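Local coordinates for protein rhamnogalacturonan endolyase YesW (Bacillus subtilis, PDB 2ZUX) that cleaves the rhamnogalacturonan backbone in the ramified regions of plant cell-wall pectin by endo-type elimination, a calcium- or manganese-dependent activity that releases oligosaccharides, at residues 362-374 against 557-569. Sequence-based numbering, arbitrary orientation.
Sequences HGDALHTGDLDPG and AYNQPPHTSFFLG. With CA (calcium ion), chain C; CA (calcium ion), chain D; CA (calcium ion), chain J; RAM (alpha-L-rhamnopyranose), chain M.
Q560 reaches across to the backbone at A365 and L366, its side chain bent at CG (chi2 -63°) to bring the amide alongside the chain. L366 N donates to Q560 OE1 at 3.3 Å, fairly straight at the hydrogen but arriving from above the amide plane. The other end of the same amide turns back: Q560 NE2 gives a hydrogen in its own plane to Y558 O at 3.0 Å, which fixes the flip of the group. A glutamine suits this buried place because it both accepts and donates; a leucine here would probably leave L366 N and Y558 O without these partners. Strand 366-369 is the first, innermost strand of a four-stranded antiparallel propeller blade, and the 557-569 loop runs beside it in nearly the same direction. Further along, H563 CB packs on T368 O at 3.4 Å. Glycine suits position 369, where a CB would point at H563 and lie only 3.3 Å from its CB. At the far end the compact, puckered ring of P373 sets its CG 3.9 Å from the F567 centroid, 12° off the ring normal, a CH-pi contact. D370 O meets the edge of the same ring, at CD1. D370 turns its carboxylate away from its own N (chi1 -166°), which carries OD1 to a calcium ion shared with D372 O, a water, R375, G377 and E379, among others; OD2 takes a hydrogen from a water that accepts from F567 N. At the opposite end, D364 OD2 lies 3.8 Å from Y558 CE2, at the edge of the substrate-binding tyrosine's ring, and D364 OD1 binds another calcium ion together with H362 NE2, H326 and E385.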
ATOM      1  N   HIS A 362     -10.391 -15.497  10.598  1.00 10.96           N
ATOM      2  CA  HIS A 362      -9.118 -14.901  10.221  1.00 10.32           C
ATOM      3  C   HIS A 362      -8.496 -15.513   8.973  1.00 10.66           C
ATOM      4  O   HIS A 362      -8.544 -16.726   8.774  1.00 10.72           O
ATOM      5  CB  HIS A 362      -8.149 -15.069  11.401  1.00 10.43           C
ATOM      6  CG  HIS A 362      -6.718 -14.817  11.044  1.00 10.19           C
ATOM      7  ND1 HIS A 362      -6.205 -13.547  10.900  1.00 11.17           N
ATOM      8  CD2 HIS A 362      -5.694 -15.668  10.793  1.00 10.41           C
ATOM      9  CE1 HIS A 362      -4.934 -13.626  10.554  1.00 10.96           C
ATOM     10  NE2 HIS A 362      -4.595 -14.901  10.492  1.00 10.46           N
ATOM     11  N   GLY A 363      -7.870 -14.665   8.159  1.00 10.11           N
ATOM     12  CA  GLY A 363      -7.037 -15.132   7.063  1.00 10.49           C
ATOM     13  C   GLY A 363      -5.852 -14.229   6.779  1.00  9.54           C
ATOM     14  O   GLY A 363      -5.650 -13.210   7.447  1.00  9.36           O
ATOM     15  N   ASP A 364      -5.080 -14.600   5.765  1.00  9.37           N
ATOM     16  CA  ASP A 364      -3.774 -13.988   5.530  1.00  9.60           C
ATOM     17  C   ASP A 364      -3.675 -13.134   4.279  1.00  9.33           C
ATOM     18  O   ASP A 364      -2.687 -12.421   4.109  1.00  9.32           O
ATOM     19  CB  ASP A 364      -2.675 -15.052   5.484  1.00 10.21           C
ATOM     20  CG  ASP A 364      -2.196 -15.459   6.851  1.00 11.28           C
ATOM     21  OD1 ASP A 364      -3.022 -15.479   7.784  1.00  9.70           O
ATOM     22  OD2 ASP A 364      -0.989 -15.793   6.984  1.00 13.84           O
ATOM     23  N   ALA A 365      -4.672 -13.212   3.403  1.00  9.24           N
ATOM     24  CA  ALA A 365      -4.667 -12.409   2.180  1.00  9.45           C
ATOM     25  C   ALA A 365      -6.083 -11.945   1.884  1.00  8.97           C
ATOM     26  O   ALA A 365      -7.055 -12.607   2.281  1.00  9.18           O
ATOM     27  CB  ALA A 365      -4.099 -13.213   1.007  1.00 10.11           C
ATOM     28  N   LEU A 366      -6.195 -10.827   1.164  1.00  9.15           N
ATOM     29  CA  LEU A 366      -7.460 -10.119   1.010  1.00  9.86           C
ATOM     30  C   LEU A 366      -7.383  -9.227  -0.212  1.00  9.97           C
ATOM     31  O   LEU A 366      -6.386  -8.522  -0.400  1.00 10.32           O
ATOM     32  CB  LEU A 366      -7.677  -9.244   2.239  1.00 10.17           C
ATOM     33  CG  LEU A 366      -8.998  -8.498   2.418  1.00  9.60           C
ATOM     34  CD1 LEU A 366     -10.151  -9.480   2.597  1.00 11.95           C
ATOM     35  CD2 LEU A 366      -8.893  -7.589   3.615  1.00 10.44           C
ATOM     36  N   HIS A 367      -8.434  -9.247  -1.030  1.00  9.17           N
ATOM     37  CA  HIS A 367      -8.509  -8.440  -2.249  1.00  9.40           C
ATOM     38  C   HIS A 367      -9.888  -7.818  -2.394  1.00  9.40           C
ATOM     39  O   HIS A 367     -10.876  -8.536  -2.522  1.00  9.70           O
ATOM     40  CB  HIS A 367      -8.193  -9.323  -3.450  1.00  9.80           C
ATOM     41  CG  HIS A 367      -6.784  -9.793  -3.445  1.00  9.43           C
ATOM     42  ND1 HIS A 367      -6.369 -10.964  -2.846  1.00 10.96           N
ATOM     43  CD2 HIS A 367      -5.668  -9.174  -3.885  1.00  8.70           C
ATOM     44  CE1 HIS A 367      -5.054 -11.055  -2.952  1.00  8.02           C
ATOM     45  NE2 HIS A 367      -4.608  -9.978  -3.572  1.00 12.90           N
ATOM     46  N   THR A 368      -9.941  -6.489  -2.362  1.00  9.28           N
ATOM     47  CA  THR A 368     -11.188  -5.741  -2.516  1.00  9.73           C
ATOM     48  C   THR A 368     -11.080  -4.857  -3.751  1.00  9.98           C
ATOM     49  O   THR A 368     -10.224  -3.972  -3.814  1.00  9.99           O
ATOM     50  CB  THR A 368     -11.454  -4.856  -1.292  1.00 10.09           C
ATOM     51  OG1 THR A 368     -11.546  -5.676  -0.119  1.00 10.23           O
ATOM     52  CG2 THR A 368     -12.750  -4.082  -1.461  1.00 10.60           C
ATOM     53  N   GLY A 369     -11.937  -5.103  -4.734  1.00 10.12           N
ATOM     54  CA  GLY A 369     -11.932  -4.306  -5.957  1.00 10.71           C
ATOM     55  C   GLY A 369     -13.136  -4.665  -6.788  1.00 10.63           C
ATOM     56  O   GLY A 369     -14.063  -5.312  -6.298  1.00 10.74           O
ATOM     57  N   ASP A 370     -13.142  -4.232  -8.045  1.00 10.77           N
ATOM     58  CA  ASP A 370     -14.203  -4.666  -8.935  1.00 10.79           C
ATOM     59  C   ASP A 370     -13.712  -5.926  -9.611  1.00 10.88           C
ATOM     60  O   ASP A 370     -13.071  -5.878 -10.667  1.00 11.50           O
ATOM     61  CB  ASP A 370     -14.621  -3.605  -9.949  1.00 11.38           C
ATOM     62  CG  ASP A 370     -15.927  -3.964 -10.613  1.00 11.40           C
ATOM     63  OD1 ASP A 370     -16.484  -5.028 -10.258  1.00 12.12           O
ATOM     64  OD2 ASP A 370     -16.410  -3.194 -11.469  1.00 13.77           O
ATOM     65  N   LEU A 371     -13.972  -7.050  -8.949  1.00 10.64           N
ATOM     66  CA  LEU A 371     -13.461  -8.343  -9.379  1.00 11.31           C
ATOM     67  C   LEU A 371     -14.373  -8.951 -10.434  1.00 11.21           C
ATOM     68  O   LEU A 371     -13.908  -9.576 -11.393  1.00 11.27           O
ATOM     69  CB  LEU A 371     -13.312  -9.283  -8.173  1.00 10.91           C
ATOM     70  CG  LEU A 371     -12.591  -8.755  -6.919  1.00 11.10           C
ATOM     71  CD1 LEU A 371     -12.440  -9.846  -5.851  1.00 11.98           C
ATOM     72  CD2 LEU A 371     -11.221  -8.154  -7.268  1.00 12.42           C
ATOM     73  N   ASP A 372     -15.677  -8.758 -10.237  1.00 11.80           N
ATOM     74  CA  ASP A 372     -16.678  -9.186 -11.204  1.00 12.12           C
ATOM     75  C   ASP A 372     -17.368  -7.946 -11.769  1.00 12.50           C
ATOM     76  O   ASP A 372     -18.306  -7.423 -11.150  1.00 11.96           O
ATOM     77  CB  ASP A 372     -17.705 -10.123 -10.552  1.00 12.29           C
ATOM     78  CG  ASP A 372     -18.715 -10.666 -11.552  1.00 13.79           C
ATOM     79  OD1 ASP A 372     -18.708 -10.210 -12.716  1.00 14.79           O
ATOM     80  OD2 ASP A 372     -19.507 -11.553 -11.169  1.00 15.40           O
ATOM     81  N   PRO A 373     -16.906  -7.459 -12.934  1.00 13.13           N
ATOM     82  CA  PRO A 373     -17.463  -6.233 -13.500  1.00 13.81           C
ATOM     83  C   PRO A 373     -18.895  -6.407 -14.042  1.00 14.61           C
ATOM     84  O   PRO A 373     -19.559  -5.413 -14.335  1.00 16.14           O
ATOM     85  CB  PRO A 373     -16.470  -5.885 -14.620  1.00 13.95           C
ATOM     86  CG  PRO A 373     -15.910  -7.189 -15.035  1.00 13.94           C
ATOM     87  CD  PRO A 373     -15.839  -8.022 -13.784  1.00 13.23           C
ATOM     88  N   GLY A 374     -19.368  -7.647 -14.150  1.00 15.33           N
ATOM     89  CA  GLY A 374     -20.755  -7.913 -14.562  1.00 16.07           C
ATOM     90  C   GLY A 374     -21.751  -7.852 -13.418  1.00 16.56           C
ATOM     91  O   GLY A 374     -22.965  -7.869 -13.637  1.00 18.20           O
ATOM     92  N   ALA A 557       1.162  -4.850   8.341  1.00  8.34           N
ATOM     93  CA  ALA A 557       1.241  -6.274   8.655  1.00  8.05           C
ATOM     94  C   ALA A 557       1.662  -7.074   7.418  1.00  8.43           C
ATOM     95  O   ALA A 557       2.760  -6.837   6.891  1.00  8.42           O
ATOM     96  CB  ALA A 557      -0.068  -6.765   9.280  1.00  9.08           C
ATOM     97  N   TYR A 558       0.854  -8.023   6.951  1.00  8.15           N
ATOM     98  CA  TYR A 558       1.223  -8.773   5.755  1.00  8.57           C
ATOM     99  C   TYR A 558       0.784  -8.057   4.489  1.00  8.80           C
ATOM    100  O   TYR A 558      -0.349  -8.201   4.021  1.00  8.85           O
ATOM    101  CB  TYR A 558       0.702 -10.210   5.811  1.00  8.80           C
ATOM    102  CG  TYR A 558       1.321 -11.062   6.914  1.00  9.42           C
ATOM    103  CD1 TYR A 558       2.502 -10.683   7.561  1.00 10.38           C
ATOM    104  CD2 TYR A 558       0.722 -12.259   7.301  1.00 10.33           C
ATOM    105  CE1 TYR A 558       3.060 -11.486   8.567  1.00 10.66           C
ATOM    106  CE2 TYR A 558       1.276 -13.056   8.306  1.00 11.26           C
ATOM    107  CZ  TYR A 558       2.440 -12.648   8.937  1.00 11.20           C
ATOM    108  OH  TYR A 558       3.018 -13.400   9.934  1.00 13.69           O
ATOM    109  N   ASN A 559       1.731  -7.289   3.946  1.00  8.28           N
ATOM    110  CA  ASN A 559       1.508  -6.392   2.809  1.00  8.04           C
ATOM    111  C   ASN A 559       0.702  -7.076   1.717  1.00  8.47           C
ATOM    112  O   ASN A 559       1.068  -8.174   1.284  1.00  8.37           O
ATOM    113  CB  ASN A 559       2.843  -5.991   2.152  1.00  8.58           C
ATOM    114  CG  ASN A 559       3.882  -5.443   3.125  1.00  8.77           C
ATOM    115  OD1 ASN A 559       3.947  -5.813   4.302  1.00  9.29           O
ATOM    116  ND2 ASN A 559       4.769  -4.611   2.597  1.00  9.03           N
ATOM    117  N   GLN A 560      -0.355  -6.403   1.254  1.00  8.17           N
ATOM    118  CA  GLN A 560      -1.186  -6.870   0.142  1.00  8.21           C
ATOM    119  C   GLN A 560      -1.091  -5.890  -1.018  1.00  8.19           C
ATOM    120  O   GLN A 560      -0.845  -4.704  -0.797  1.00  8.53           O
ATOM    121  CB  GLN A 560      -2.648  -6.985   0.576  1.00  8.23           C
ATOM    122  CG  GLN A 560      -2.879  -8.012   1.673  1.00  8.81           C
ATOM    123  CD  GLN A 560      -2.538  -9.416   1.242  1.00  8.98           C
ATOM    124  OE1 GLN A 560      -3.158  -9.969   0.333  1.00  9.48           O
ATOM    125  NE2 GLN A 560      -1.539 -10.004   1.890  1.00  9.08           N
ATOM    126  N   PRO A 561      -1.285  -6.388  -2.254  1.00  8.41           N
ATOM    127  CA  PRO A 561      -1.212  -5.522  -3.423  1.00  8.85           C
ATOM    128  C   PRO A 561      -2.412  -4.587  -3.541  1.00  8.64           C
ATOM    129  O   PRO A 561      -3.487  -4.885  -3.013  1.00  8.71           O
ATOM    130  CB  PRO A 561      -1.204  -6.516  -4.594  1.00  9.23           C
ATOM    131  CG  PRO A 561      -1.956  -7.711  -4.078  1.00  9.18           C
ATOM    132  CD  PRO A 561      -1.564  -7.796  -2.625  1.00  8.74           C
ATOM    133  N   PRO A 562      -2.233  -3.455  -4.229  1.00  8.26           N
ATOM    134  CA  PRO A 562      -3.320  -2.493  -4.374  1.00  8.58           C
ATOM    135  C   PRO A 562      -4.272  -2.830  -5.513  1.00  8.68           C
ATOM    136  O   PRO A 562      -3.909  -3.538  -6.461  1.00  8.89           O
ATOM    137  CB  PRO A 562      -2.580  -1.186  -4.657  1.00  8.48           C
ATOM    138  CG  PRO A 562      -1.346  -1.628  -5.409  1.00  8.47           C
ATOM    139  CD  PRO A 562      -0.978  -2.985  -4.850  1.00  8.29           C
ATOM    140  N   HIS A 563      -5.491  -2.306  -5.402  1.00  8.69           N
ATOM    141  CA  HIS A 563      -6.536  -2.470  -6.404  1.00  9.51           C
ATOM    142  C   HIS A 563      -7.170  -1.137  -6.756  1.00  9.81           C
ATOM    143  O   HIS A 563      -7.126  -0.193  -5.973  1.00  9.61           O
ATOM    144  CB  HIS A 563      -7.604  -3.424  -5.874  1.00  9.98           C
ATOM    145  CG  HIS A 563      -7.195  -4.855  -5.949  1.00 10.26           C
ATOM    146  ND1 HIS A 563      -6.671  -5.555  -4.883  1.00 12.53           N
ATOM    147  CD2 HIS A 563      -7.199  -5.708  -6.997  1.00 11.42           C
ATOM    148  CE1 HIS A 563      -6.376  -6.783  -5.276  1.00 10.05           C
ATOM    149  NE2 HIS A 563      -6.688  -6.900  -6.553  1.00 14.58           N
ATOM    150  N   THR A 564      -7.765  -1.069  -7.940  1.00 10.00           N
ATOM    151  CA  THR A 564      -8.500   0.121  -8.363  1.00 10.07           C
ATOM    152  C   THR A 564      -9.986   0.010  -7.986  1.00 10.26           C
ATOM    153  O   THR A 564     -10.520  -1.091  -7.788  1.00 10.57           O
ATOM    154  CB  THR A 564      -8.348   0.343  -9.882  1.00 10.16           C
ATOM    155  OG1 THR A 564      -8.618  -0.881 -10.564  1.00  9.94           O
ATOM    156  CG2 THR A 564      -6.938   0.791 -10.217  1.00 10.58           C
ATOM    157  N   SER A 565     -10.650   1.160  -7.897  1.00 10.60           N
ATOM    158  CA  SER A 565     -12.078   1.201  -7.580  1.00 11.76           C
ATOM    159  C   SER A 565     -12.950   0.720  -8.735  1.00 11.66           C
ATOM    160  O   SER A 565     -14.128   0.384  -8.522  1.00 13.14           O
ATOM    161  CB  SER A 565     -12.493   2.624  -7.206  1.00 11.92           C
ATOM    162  OG  SER A 565     -12.435   3.490  -8.323  1.00 12.86           O
ATOM    163  N   PHE A 566     -12.376   0.725  -9.938  1.00 11.48           N
ATOM    164  CA  PHE A 566     -13.053   0.322 -11.161  1.00 11.60           C
ATOM    165  C   PHE A 566     -12.361  -0.927 -11.703  1.00 11.41           C
ATOM    166  O   PHE A 566     -11.232  -1.251 -11.304  1.00 11.53           O
ATOM    167  CB  PHE A 566     -13.001   1.460 -12.196  1.00 11.89           C
ATOM    168  CG  PHE A 566     -11.604   1.876 -12.555  1.00 11.07           C
ATOM    169  CD1 PHE A 566     -10.947   1.299 -13.640  1.00 12.52           C
ATOM    170  CD2 PHE A 566     -10.921   2.804 -11.776  1.00 11.36           C
ATOM    171  CE1 PHE A 566      -9.643   1.657 -13.961  1.00 13.56           C
ATOM    172  CE2 PHE A 566      -9.608   3.167 -12.095  1.00 12.29           C
ATOM    173  CZ  PHE A 566      -8.971   2.585 -13.182  1.00 13.04           C
ATOM    174  N   PHE A 567     -13.030  -1.633 -12.610  1.00 11.20           N
ATOM    175  CA  PHE A 567     -12.424  -2.776 -13.257  1.00 11.40           C
ATOM    176  C   PHE A 567     -11.429  -2.295 -14.306  1.00 11.32           C
ATOM    177  O   PHE A 567     -11.810  -1.690 -15.314  1.00 11.84           O
ATOM    178  CB  PHE A 567     -13.465  -3.700 -13.896  1.00 11.18           C
ATOM    179  CG  PHE A 567     -12.852  -4.782 -14.736  1.00 11.18           C
ATOM    180  CD1 PHE A 567     -12.145  -5.820 -14.133  1.00 12.28           C
ATOM    181  CD2 PHE A 567     -12.960  -4.756 -16.123  1.00 11.84           C
ATOM    182  CE1 PHE A 567     -11.543  -6.808 -14.897  1.00 12.51           C
ATOM    183  CE2 PHE A 567     -12.371  -5.751 -16.894  1.00 12.35           C
ATOM    184  CZ  PHE A 567     -11.664  -6.783 -16.275  1.00 12.26           C
ATOM    185  N   LEU A 568     -10.151  -2.540 -14.040  1.00 11.27           N
ATOM    186  CA  LEU A 568      -9.077  -2.267 -14.979  1.00 11.32           C
ATOM    187  C   LEU A 568      -8.656  -3.621 -15.517  1.00 11.35           C
ATOM    188  O   LEU A 568      -8.097  -4.441 -14.797  1.00 11.14           O
ATOM    189  CB  LEU A 568      -7.915  -1.567 -14.271  1.00 11.58           C
ATOM    190  CG  LEU A 568      -6.863  -0.855 -15.130  1.00 11.19           C
ATOM    191  CD1 LEU A 568      -5.887  -0.088 -14.234  1.00 11.96           C
ATOM    192  CD2 LEU A 568      -6.106  -1.821 -16.039  1.00 11.92           C
ATOM    193  N   GLY A 569      -8.956  -3.874 -16.779  1.00 11.27           N
ATOM    194  CA  GLY A 569      -8.624  -5.165 -17.353  1.00 11.64           C
ATOM    195  C   GLY A 569      -9.148  -5.308 -18.754  1.00 11.94           C
ATOM    196  O   GLY A 569      -9.681  -4.352 -19.328  1.00 11.77           O
TER
HETATM  197 CA    CA C 629      -2.692 -15.749   9.881  1.00  5.84          CA
HETATM  198 CA    CA D 630       4.386  -5.135   6.564  1.00  8.35          CA
HETATM  199 CA    CA J 636     -18.566  -5.811  -9.478  1.00 11.55          CA
HETATM  200  C1  RAM M 639       7.303 -12.119   8.843  1.00 17.63           C
HETATM  201  C2  RAM M 639       6.401 -13.217   8.284  1.00 17.76           C
HETATM  202  C3  RAM M 639       7.162 -14.110   7.297  1.00 16.68           C
HETATM  203  C4  RAM M 639       8.456 -14.642   7.918  1.00 16.55           C
HETATM  204  C5  RAM M 639       9.285 -13.478   8.467  1.00 16.72           C
HETATM  205  C6  RAM M 639      10.509 -14.001   9.209  1.00 17.33           C
HETATM  206  O1  RAM M 639       7.560 -11.149   7.852  1.00 17.04           O
HETATM  207  O2  RAM M 639       5.921 -13.976   9.375  1.00 19.57           O
HETATM  208  O3  RAM M 639       6.353 -15.188   6.868  1.00 17.70           O
HETATM  209  O4  RAM M 639       9.176 -15.395   6.959  1.00 16.16           O
HETATM  210  O5  RAM M 639       8.515 -12.662   9.349  1.00 17.98           O
HETATM  211  O   HOH W   1      -0.788 -16.580   9.439  1.00 13.06           O
HETATM  212  O   HOH W   2      -5.344  -6.275  -1.532  1.00 11.75           O
HETATM  213  O   HOH W   3     -10.570  -3.417  -9.150  1.00 11.40           O
HETATM  214  O   HOH W   4     -15.786  -1.024 -12.783  1.00 15.28           O
HETATM  215  O   HOH W   5     -19.020  -3.976 -11.010  1.00 14.03           O
HETATM  216  O   HOH W   6      -2.270 -16.326  11.932  1.00 11.13           O
HETATM  217  O   HOH W   7       5.865  -6.753   7.292  1.00  9.49           O
HETATM  218  O   HOH W   8       4.402  -4.314   8.803  1.00  8.30           O